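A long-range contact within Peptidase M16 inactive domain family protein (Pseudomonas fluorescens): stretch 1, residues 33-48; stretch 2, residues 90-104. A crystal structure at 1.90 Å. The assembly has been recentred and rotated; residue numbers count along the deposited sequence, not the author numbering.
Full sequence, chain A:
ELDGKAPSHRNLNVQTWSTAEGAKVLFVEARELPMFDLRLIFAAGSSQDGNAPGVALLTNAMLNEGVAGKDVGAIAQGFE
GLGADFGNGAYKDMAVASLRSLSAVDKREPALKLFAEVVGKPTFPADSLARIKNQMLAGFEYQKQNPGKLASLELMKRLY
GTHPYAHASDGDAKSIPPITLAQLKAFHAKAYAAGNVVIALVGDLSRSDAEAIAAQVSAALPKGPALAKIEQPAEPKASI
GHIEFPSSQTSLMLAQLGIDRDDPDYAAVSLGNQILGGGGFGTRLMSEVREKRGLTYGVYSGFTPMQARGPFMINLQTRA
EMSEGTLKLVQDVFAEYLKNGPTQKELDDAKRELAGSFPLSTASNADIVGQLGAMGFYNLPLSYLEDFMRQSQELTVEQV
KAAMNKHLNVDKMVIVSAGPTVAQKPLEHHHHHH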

ATOM      1  N   LEU A  33      -1.336 -25.276   8.678  1.00 18.22           N
ATOM      2  CA  LEU A  33      -2.519 -24.411   8.693  1.00 18.39           C
ATOM      3  C   LEU A  33      -3.579 -24.896   7.712  1.00 17.90           C
ATOM      4  O   LEU A  33      -3.252 -25.399   6.635  1.00 18.26           O
ATOM      5  N   PRO A  34      -4.866 -24.730   8.066  1.00 15.46           N
ATOM      6  CA  PRO A  34      -6.000 -25.145   7.232  1.00 13.61           C
ATOM      7  C   PRO A  34      -6.269 -24.176   6.081  1.00 10.94           C
ATOM      8  O   PRO A  34      -7.374 -23.651   5.927  1.00  9.11           O
HETATM    9  N   MSE A  35      -5.254 -23.944   5.267  1.00 10.60           N
HETATM   10  CA  MSE A  35      -5.385 -23.028   4.144  1.00 11.03           C
HETATM   11  C   MSE A  35      -4.320 -23.318   3.110  1.00 11.19           C
HETATM   12  O   MSE A  35      -3.442 -24.145   3.331  1.00 13.44           O
ATOM     13  N   PHE A  36      -4.395 -22.642   1.974  1.00  9.37           N
ATOM     14  CA  PHE A  36      -3.400 -22.860   0.938  1.00 12.23           C
ATOM     15  C   PHE A  36      -3.305 -21.642   0.040  1.00 12.55           C
ATOM     16  O   PHE A  36      -4.202 -20.788   0.029  1.00  9.65           O
ATOM     17  N   ASP A  37      -2.203 -21.572  -0.697  1.00 11.58           N
ATOM     18  CA  ASP A  37      -1.951 -20.480  -1.617  1.00 13.57           C
ATOM     19  C   ASP A  37      -1.801 -21.032  -3.023  1.00 14.11           C
ATOM     20  O   ASP A  37      -1.050 -21.982  -3.245  1.00 11.45           O
ATOM     21  N   LEU A  38      -2.545 -20.438  -3.954  1.00 12.19           N
ATOM     22  CA  LEU A  38      -2.494 -20.807  -5.363  1.00 11.81           C
ATOM     23  C   LEU A  38      -1.978 -19.572  -6.091  1.00 12.18           C
ATOM     24  O   LEU A  38      -2.509 -18.474  -5.923  1.00 11.97           O
ATOM     25  N   ARG A  39      -0.941 -19.747  -6.897  1.00  9.13           N
ATOM     26  CA  ARG A  39      -0.368 -18.629  -7.624  1.00 10.35           C
ATOM     27  C   ARG A  39      -0.174 -19.023  -9.080  1.00  9.38           C
ATOM     28  O   ARG A  39       0.345 -20.098  -9.381  1.00  9.57           O
ATOM     29  N   LEU A  40      -0.630 -18.157  -9.977  1.00 10.98           N
ATOM     30  CA  LEU A  40      -0.511 -18.385 -11.414  1.00  9.56           C
ATOM     31  C   LEU A  40       0.425 -17.333 -11.977  1.00  9.83           C
ATOM     32  O   LEU A  40       0.213 -16.133 -11.802  1.00 10.98           O
ATOM     33  N   ILE A  41       1.476 -17.788 -12.642  1.00  8.57           N
ATOM     34  CA  ILE A  41       2.435 -16.876 -13.231  1.00  8.89           C
ATOM     35  C   ILE A  41       2.366 -17.032 -14.741  1.00  8.96           C
ATOM     36  O   ILE A  41       2.652 -18.107 -15.262  1.00  6.92           O
ATOM     37  N   PHE A  42       1.970 -15.969 -15.437  1.00  7.94           N
ATOM     38  CA  PHE A  42       1.864 -15.983 -16.894  1.00  7.30           C
ATOM     39  C   PHE A  42       2.989 -15.158 -17.497  1.00  7.70           C
ATOM     40  O   PHE A  42       3.428 -14.176 -16.904  1.00  9.51           O
ATOM     41  N   ALA A  43       3.459 -15.564 -18.672  1.00  8.08           N
ATOM     42  CA  ALA A  43       4.469 -14.789 -19.387  1.00  9.87           C
ATOM     43  C   ALA A  43       3.621 -13.733 -20.102  1.00 10.59           C
ATOM     44  O   ALA A  43       3.490 -13.742 -21.336  1.00 11.46           O
ATOM     45  N   ALA A  44       3.024 -12.844 -19.310  1.00 10.41           N
ATOM     46  CA  ALA A  44       2.148 -11.787 -19.816  1.00 10.17           C
ATOM     47  C   ALA A  44       2.470 -10.404 -19.242  1.00 12.17           C
ATOM     48  O   ALA A  44       1.566  -9.636 -18.899  1.00 11.73           O
ATOM     49  N   GLY A  45       3.756 -10.091 -19.129  1.00 11.98           N
ATOM     50  CA  GLY A  45       4.157  -8.791 -18.617  1.00 10.39           C
ATOM     51  C   GLY A  45       4.239  -7.776 -19.739  1.00 11.96           C
ATOM     52  O   GLY A  45       3.912  -8.083 -20.880  1.00  8.99           O
ATOM     53  N   SER A  46       4.693  -6.569 -19.419  1.00 10.55           N
ATOM     54  CA  SER A  46       4.788  -5.504 -20.403  1.00 12.16           C
ATOM     55  C   SER A  46       5.714  -5.825 -21.574  1.00 12.13           C
ATOM     56  O   SER A  46       5.596  -5.227 -22.650  1.00 10.24           O
ATOM     57  N   SER A  47       6.618  -6.779 -21.380  1.00 13.77           N
ATOM     58  CA  SER A  47       7.540  -7.164 -22.443  1.00 15.10           C
ATOM     59  C   SER A  47       6.772  -7.772 -23.622  1.00 16.24           C
ATOM     60  O   SER A  47       7.316  -7.929 -24.715  1.00 17.63           O
ATOM     61  N   GLN A  48       5.502  -8.102 -23.395  1.00 15.40           N
ATOM     62  CA  GLN A  48       4.660  -8.681 -24.437  1.00 17.35           C
ATOM     63  C   GLN A  48       3.738  -7.624 -25.045  1.00 18.06           C
ATOM     64  O   GLN A  48       2.934  -7.933 -25.922  1.00 17.67           O
ATOM     65  N   ALA A  90       1.029  -7.085 -12.632  1.00 11.41           N
ATOM     66  CA  ALA A  90       1.716  -7.257 -13.904  1.00 13.32           C
ATOM     67  C   ALA A  90       3.040  -6.502 -13.818  1.00 14.51           C
ATOM     68  O   ALA A  90       3.111  -5.416 -13.237  1.00 15.12           O
ATOM     69  N   TYR A  91       4.083  -7.091 -14.393  1.00 14.92           N
ATOM     70  CA  TYR A  91       5.417  -6.510 -14.360  1.00 17.97           C
ATOM     71  C   TYR A  91       6.039  -6.499 -15.750  1.00 16.61           C
ATOM     72  O   TYR A  91       5.328  -6.425 -16.746  1.00 17.95           O
ATOM     73  N   LYS A  92       7.365  -6.574 -15.812  1.00 16.88           N
ATOM     74  CA  LYS A  92       8.076  -6.560 -17.082  1.00 17.16           C
ATOM     75  C   LYS A  92       7.981  -7.888 -17.821  1.00 17.91           C
ATOM     76  O   LYS A  92       7.587  -7.923 -18.982  1.00 17.41           O
ATOM     77  N   ASP A  93       8.349  -8.983 -17.163  1.00 17.65           N
ATOM     78  CA  ASP A  93       8.296 -10.271 -17.841  1.00 20.81           C
ATOM     79  C   ASP A  93       7.224 -11.244 -17.363  1.00 19.20           C
ATOM     80  O   ASP A  93       7.071 -12.319 -17.930  1.00 22.14           O
HETATM   81  N   MSE A  94       6.464 -10.875 -16.338  1.00 17.01           N
HETATM   82  CA  MSE A  94       5.403 -11.751 -15.857  1.00 15.54           C
HETATM   83  C   MSE A  94       4.176 -10.980 -15.385  1.00 14.29           C
HETATM   84  O   MSE A  94       4.225  -9.767 -15.176  1.00 13.66           O
ATOM     85  N   ALA A  95       3.071 -11.703 -15.257  1.00 12.39           N
ATOM     86  CA  ALA A  95       1.805 -11.162 -14.776  1.00 12.68           C
ATOM     87  C   ALA A  95       1.288 -12.258 -13.857  1.00 11.96           C
ATOM     88  O   ALA A  95       1.430 -13.446 -14.157  1.00 12.62           O
ATOM     89  N   VAL A  96       0.688 -11.867 -12.741  1.00 10.61           N
ATOM     90  CA  VAL A  96       0.215 -12.858 -11.791  1.00 11.34           C
ATOM     91  C   VAL A  96      -1.231 -12.700 -11.356  1.00 10.69           C
ATOM     92  O   VAL A  96      -1.815 -11.616 -11.427  1.00  8.75           O
ATOM     93  N   ALA A  97      -1.797 -13.823 -10.934  1.00  7.71           N
ATOM     94  CA  ALA A  97      -3.146 -13.893 -10.408  1.00  6.83           C
ATOM     95  C   ALA A  97      -2.972 -14.900  -9.278  1.00  7.48           C
ATOM     96  O   ALA A  97      -2.423 -15.992  -9.484  1.00  5.49           O
ATOM     97  N   SER A  98      -3.417 -14.530  -8.083  1.00  5.24           N
ATOM     98  CA  SER A  98      -3.261 -15.400  -6.926  1.00 10.02           C
ATOM     99  C   SER A  98      -4.513 -15.508  -6.072  1.00 12.10           C
ATOM    100  O   SER A  98      -5.382 -14.633  -6.092  1.00 11.76           O
ATOM    101  N   LEU A  99      -4.585 -16.594  -5.313  1.00 12.67           N
ATOM    102  CA  LEU A  99      -5.710 -16.854  -4.429  1.00 13.35           C
ATOM    103  C   LEU A  99      -5.243 -17.517  -3.141  1.00 15.73           C
ATOM    104  O   LEU A  99      -4.526 -18.515  -3.175  1.00 18.04           O
ATOM    105  N   ARG A 100      -5.625 -16.946  -2.008  1.00 15.79           N
ATOM    106  CA  ARG A 100      -5.306 -17.555  -0.728  1.00 15.26           C
ATOM    107  C   ARG A 100      -6.694 -17.971  -0.267  1.00 15.00           C
ATOM    108  O   ARG A 100      -7.628 -17.174  -0.322  1.00 11.04           O
ATOM    109  N   SER A 101      -6.841 -19.216   0.169  1.00 14.29           N
ATOM    110  CA  SER A 101      -8.151 -19.708   0.570  1.00 14.62           C
ATOM    111  C   SER A 101      -8.100 -20.743   1.685  1.00 17.06           C
ATOM    112  O   SER A 101      -7.093 -21.432   1.863  1.00 17.72           O
ATOM    113  N   LEU A 102      -9.185 -20.831   2.449  1.00 15.27           N
ATOM    114  CA  LEU A 102      -9.277 -21.829   3.497  1.00 16.04           C
ATOM    115  C   LEU A 102      -9.265 -23.139   2.711  1.00 16.09           C
ATOM    116  O   LEU A 102      -9.745 -23.181   1.575  1.00 13.22           O
ATOM    117  N   SER A 103      -8.723 -24.197   3.309  1.00 14.84           N
ATOM    118  CA  SER A 103      -8.624 -25.487   2.634  1.00 15.87           C
ATOM    119  C   SER A 103      -9.891 -26.339   2.671  1.00 15.84           C
ATOM    120  O   SER A 103     -10.047 -27.248   1.853  1.00 15.53           O
ATOM    121  N   ALA A 104     -10.790 -26.056   3.611  1.00 14.46           N
ATOM    122  CA  ALA A 104     -12.037 -26.812   3.716  1.00 15.30           C
ATOM    123  C   ALA A 104     -12.764 -26.849   2.368  1.00 15.60           C
ATOM    124  O   ALA A 104     -12.970 -25.811   1.734  1.00 17.16           O
TER

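The strongest polar contacts are made by backbone, and the side chains fill in around them. Strands 35-42 and 95-102 run antiparallel, and their hydrogen-bonded pairs, such as Leu38 N to Leu99 O and Leu99 N to Leu38 O, both 2.9 Å, fix which side chains become neighbours. Past the ladder, Lys92 O accepts twice from one residue: Ser47 N at 2.8 Å and Ser47 OG at 3.0 Å. Ser47 points its CB toward the other stretch, and its p rotamer places OG beside Lys92 O. Water 2 reinforces the turn, donating to Ser47 OG (2.9 Å) and, weakly, to Asp93 O (2.7 Å), while accepting from Gly45 N (3.1 Å). Gly45 lacks a side chain where one would not fit: a CB would lie 2.5 Å from Lys92 O. At the other end, water 1 links Pro34 O (2.9 Å) to Ala104 N (3.0 Å).

Packing then alternates by face. One face carries Phe36, Leu38, Leu40 and Phe42 against Ser101, Leu99, Ala97 and Ala95, so large residues of the first strand often meet small ones. Phe42 (m) sets its ring edge near Ala97, CE2 to CB 4.5 Å; Phe36 (p) turns its ring edge to Ser103 CA, 4.1 Å from its CD2. Leu38 and Leu99, both t at chi1, meet at their CB atoms, 4.5 Å apart. Ser101 OG satisfies itself locally, donating to Leu102 O at 2.9 Å.

The opposite face mixes polar and apolar groups. Arg39, extended t,t,t through chi3, lays one guanidinium face over Val96 CG1, 3.9 Å from NH2. Asp37 (m) brings OD2 within 3.4 Å of Arg100 CG, an approach to the aliphatic stem. Ile41 (m) packs its CG2 against selenomethionine Met94 SE at 3.9 Å. In the Met35-Leu102 pair, where the side chains diverge, selenomethionine Met35 (p) still brings its CE to 3.8 Å from Leu102 CD2.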

ATOM      1  CB  LEU A  33      -2.120 -22.980   8.327  1.00 19.17           C
ATOM      2  CG  LEU A  33      -1.087 -22.349   9.260  1.00 18.50           C
ATOM      3  CD1 LEU A  33      -0.470 -21.118   8.601  1.00 17.55           C
ATOM      4  CD2 LEU A  33      -1.755 -22.000  10.583  1.00 19.83           C
ATOM      5  CB  PRO A  34      -7.146 -25.195   8.234  1.00 15.55           C
ATOM      6  CG  PRO A  34      -6.842 -24.003   9.105  1.00 12.05           C
ATOM      7  CD  PRO A  34      -5.341 -24.153   9.341  1.00 15.58           C
HETATM    8  CB  MSE A  35      -5.271 -21.578   4.627  1.00 13.99           C
HETATM    9  CG  MSE A  35      -4.164 -21.320   5.639  1.00 21.28           C
HETATM   10 SE   MSE A  35      -4.255 -19.652   6.401  1.00 28.06          SE
HETATM   11  CE  MSE A  35      -6.049 -19.385   6.426  1.00 26.24           C
ATOM     12  CB  PHE A  36      -3.745 -24.108   0.112  1.00 11.40           C
ATOM     13  CG  PHE A  36      -4.924 -23.926  -0.802  1.00 13.64           C
ATOM     14  CD1 PHE A  36      -4.750 -23.443  -2.095  1.00 12.27           C
ATOM     15  CD2 PHE A  36      -6.207 -24.221  -0.365  1.00 13.34           C
ATOM     16  CE1 PHE A  36      -5.844 -23.250  -2.939  1.00 14.65           C
ATOM     17  CE2 PHE A  36      -7.313 -24.031  -1.199  1.00 15.08           C
ATOM     18  CZ  PHE A  36      -7.128 -23.547  -2.490  1.00 15.43           C
ATOM     19  CB  ASP A  37      -0.668 -19.743  -1.241  1.00 18.21           C
ATOM     20  CG  ASP A  37      -0.814 -18.936   0.032  1.00 25.13           C
ATOM     21  OD1 ASP A  37       0.137 -18.215   0.393  1.00 30.22           O
ATOM     22  OD2 ASP A  37      -1.879 -19.025   0.672  1.00 29.01           O
ATOM     23  CB  LEU A  38      -3.889 -21.176  -5.877  1.00 11.30           C
ATOM     24  CG  LEU A  38      -4.077 -21.371  -7.385  1.00 10.93           C
ATOM     25  CD1 LEU A  38      -3.182 -22.496  -7.880  1.00  8.81           C
ATOM     26  CD2 LEU A  38      -5.546 -21.688  -7.678  1.00  7.74           C
ATOM     27  CB  ARG A  39       0.967 -18.237  -6.982  1.00 13.01           C
ATOM     28  CG  ARG A  39       1.602 -16.946  -7.489  1.00 14.15           C
ATOM     29  CD  ARG A  39       2.888 -16.676  -6.711  1.00 16.84           C
ATOM     30  NE  ARG A  39       3.618 -15.490  -7.163  1.00 15.32           N
ATOM     31  CZ  ARG A  39       3.275 -14.238  -6.879  1.00 19.82           C
ATOM     32  NH1 ARG A  39       2.203 -13.988  -6.137  1.00 16.66           N
ATOM     33  NH2 ARG A  39       4.016 -13.232  -7.331  1.00 17.76           N
ATOM     34  CB  LEU A  40      -1.878 -18.279 -12.097  1.00 11.89           C
ATOM     35  CG  LEU A  40      -2.817 -19.493 -12.107  1.00 16.60           C
ATOM     36  CD1 LEU A  40      -2.902 -20.133 -10.730  1.00 17.56           C
ATOM     37  CD2 LEU A  40      -4.193 -19.046 -12.588  1.00 15.70           C
ATOM     38  CB  ILE A  41       3.884 -17.187 -12.761  1.00  9.36           C
ATOM     39  CG1 ILE A  41       3.992 -17.101 -11.233  1.00 13.41           C
ATOM     40  CG2 ILE A  41       4.834 -16.175 -13.358  1.00 10.30           C
ATOM     41  CD1 ILE A  41       3.232 -18.186 -10.486  1.00 16.68           C
ATOM     42  CB  PHE A  42       0.547 -15.338 -17.371  1.00  7.59           C
ATOM     43  CG  PHE A  42      -0.697 -16.008 -16.858  1.00  7.84           C
ATOM     44  CD1 PHE A  42      -1.385 -16.903 -17.651  1.00  5.39           C
ATOM     45  CD2 PHE A  42      -1.188 -15.717 -15.583  1.00  8.49           C
ATOM     46  CE1 PHE A  42      -2.549 -17.504 -17.196  1.00  7.03           C
ATOM     47  CE2 PHE A  42      -2.357 -16.318 -15.118  1.00  7.97           C
ATOM     48  CZ  PHE A  42      -3.037 -17.212 -15.926  1.00  5.59           C
ATOM     49  CB  ALA A  43       5.193 -15.663 -20.397  1.00  8.75           C
ATOM     50  CB  ALA A  44       0.694 -12.138 -19.507  1.00 10.02           C
ATOM     51  CB  SER A  46       5.222  -4.198 -19.726  1.00 12.44           C
ATOM     52  OG  SER A  46       6.481  -4.332 -19.090  1.00 16.18           O
ATOM     53  CB  SER A  47       8.588  -8.162 -21.918  1.00 15.74           C
ATOM     54  OG  SER A  47       8.004  -9.396 -21.517  1.00 16.18           O
ATOM     55  CB  GLN A  48       3.801  -9.821 -23.875  1.00 17.48           C
ATOM     56  CG  GLN A  48       4.569 -11.021 -23.323  1.00 16.95           C
ATOM     57  CD  GLN A  48       5.531 -11.641 -24.327  1.00 19.01           C
ATOM     58  OE1 GLN A  48       5.277 -11.658 -25.534  1.00 19.18           O
ATOM     59  NE2 GLN A  48       6.635 -12.177 -23.824  1.00 20.65           N
ATOM     60  CB  ALA A  90       0.854  -6.718 -15.050  1.00 12.82           C
ATOM     61  CB  TYR A  91       6.265  -7.323 -13.381  1.00 22.72           C
ATOM     62  CG  TYR A  91       5.542  -7.516 -12.067  1.00 30.92           C
ATOM     63  CD1 TYR A  91       5.399  -6.456 -11.172  1.00 31.94           C
ATOM     64  CD2 TYR A  91       4.916  -8.724 -11.761  1.00 32.11           C
ATOM     65  CE1 TYR A  91       4.649  -6.588 -10.008  1.00 33.71           C
ATOM     66  CE2 TYR A  91       4.159  -8.870 -10.598  1.00 34.11           C
ATOM     67  CZ  TYR A  91       4.029  -7.798  -9.727  1.00 34.56           C
ATOM     68  OH  TYR A  91       3.276  -7.920  -8.582  1.00 39.04           O
ATOM     69  CB  LYS A  92       9.556  -6.222 -16.862  1.00 17.10           C
ATOM     70  CG  LYS A  92       9.829  -4.830 -16.328  1.00 17.48           C
ATOM     71  CD  LYS A  92       9.639  -3.786 -17.396  1.00 17.42           C
ATOM     72  CE  LYS A  92      10.179  -2.434 -16.949  1.00 18.01           C
ATOM     73  NZ  LYS A  92      10.137  -1.458 -18.066  1.00 20.15           N
ATOM     74  CB  ASP A  93       9.690 -10.940 -17.848  1.00 23.28           C
ATOM     75  CG  ASP A  93      10.266 -11.135 -16.462  1.00 26.05           C
ATOM     76  OD1 ASP A  93       9.698 -10.593 -15.491  1.00 26.08           O
ATOM     77  OD2 ASP A  93      11.303 -11.831 -16.344  1.00 26.43           O
HETATM   78  CB  MSE A  94       5.904 -12.665 -14.721  1.00 17.72           C
HETATM   79  CG  MSE A  94       6.511 -11.953 -13.508  1.00 21.25           C
HETATM   80 SE   MSE A  94       6.740 -13.038 -12.053  1.00 23.64          SE
HETATM   81  CE  MSE A  94       8.133 -14.031 -12.556  1.00 20.35           C
ATOM     82  CB  ALA A  95       0.834 -10.928 -15.932  1.00 12.10           C
ATOM     83  CB  VAL A  96       1.099 -12.847 -10.515  1.00 13.66           C
ATOM     84  CG1 VAL A  96       2.583 -12.865 -10.905  1.00 15.53           C
ATOM     85  CG2 VAL A  96       0.802 -11.611  -9.681  1.00 15.59           C
ATOM     86  CB  ALA A  97      -4.109 -14.402 -11.446  1.00  7.34           C
ATOM     87  CB  SER A  98      -2.101 -14.910  -6.049  1.00 10.44           C
ATOM     88  OG  SER A  98      -2.339 -13.606  -5.536  1.00 12.68           O
ATOM     89  CB  LEU A  99      -6.713 -17.786  -5.108  1.00 13.41           C
ATOM     90  CG  LEU A  99      -7.915 -18.211  -4.259  1.00 13.39           C
ATOM     91  CD1 LEU A  99      -8.947 -17.098  -4.268  1.00 13.13           C
ATOM     92  CD2 LEU A  99      -8.529 -19.481  -4.822  1.00 11.16           C
ATOM     93  CB  ARG A 100      -4.680 -16.553   0.243  1.00 18.88           C
ATOM     94  CG  ARG A 100      -4.476 -17.137   1.637  1.00 24.87           C
ATOM     95  CD  ARG A 100      -3.360 -16.451   2.442  1.00 30.79           C
ATOM     96  NE  ARG A 100      -3.571 -15.016   2.645  1.00 35.54           N
ATOM     97  CZ  ARG A 100      -3.245 -14.074   1.762  1.00 38.27           C
ATOM     98  NH1 ARG A 100      -2.686 -14.406   0.603  1.00 38.97           N
ATOM     99  NH2 ARG A 100      -3.473 -12.795   2.039  1.00 39.57           N
ATOM    100  CB  SER A 101      -8.843 -20.312  -0.664  1.00 15.40           C
ATOM    101  OG  SER A 101      -9.990 -21.077  -0.336  1.00 12.14           O
ATOM    102  CB  LEU A 102     -10.591 -21.680   4.262  1.00 15.94           C
ATOM    103  CG  LEU A 102     -10.668 -20.469   5.199  1.00 18.87           C
ATOM    104  CD1 LEU A 102     -12.077 -20.318   5.745  1.00 19.27           C
ATOM    105  CD2 LEU A 102      -9.674 -20.652   6.340  1.00 20.40           C
ATOM    106  CB  SER A 103      -7.445 -26.287   3.204  1.00 15.71           C
ATOM    107  OG  SER A 103      -7.616 -26.558   4.584  1.00 17.45           O
ATOM    108  CB  ALA A 104     -12.933 -26.192   4.769  1.00 12.69           C
TER
HETATM  109  O   HOH W   1     -10.072 -24.660   6.147  1.00 18.41           O
HETATM  110  O   HOH W   2       6.296 -11.474 -20.336  1.00 30.05           O
HETATM  111  O   HOH W   3       8.255  -3.115 -20.494  1.00 17.77           O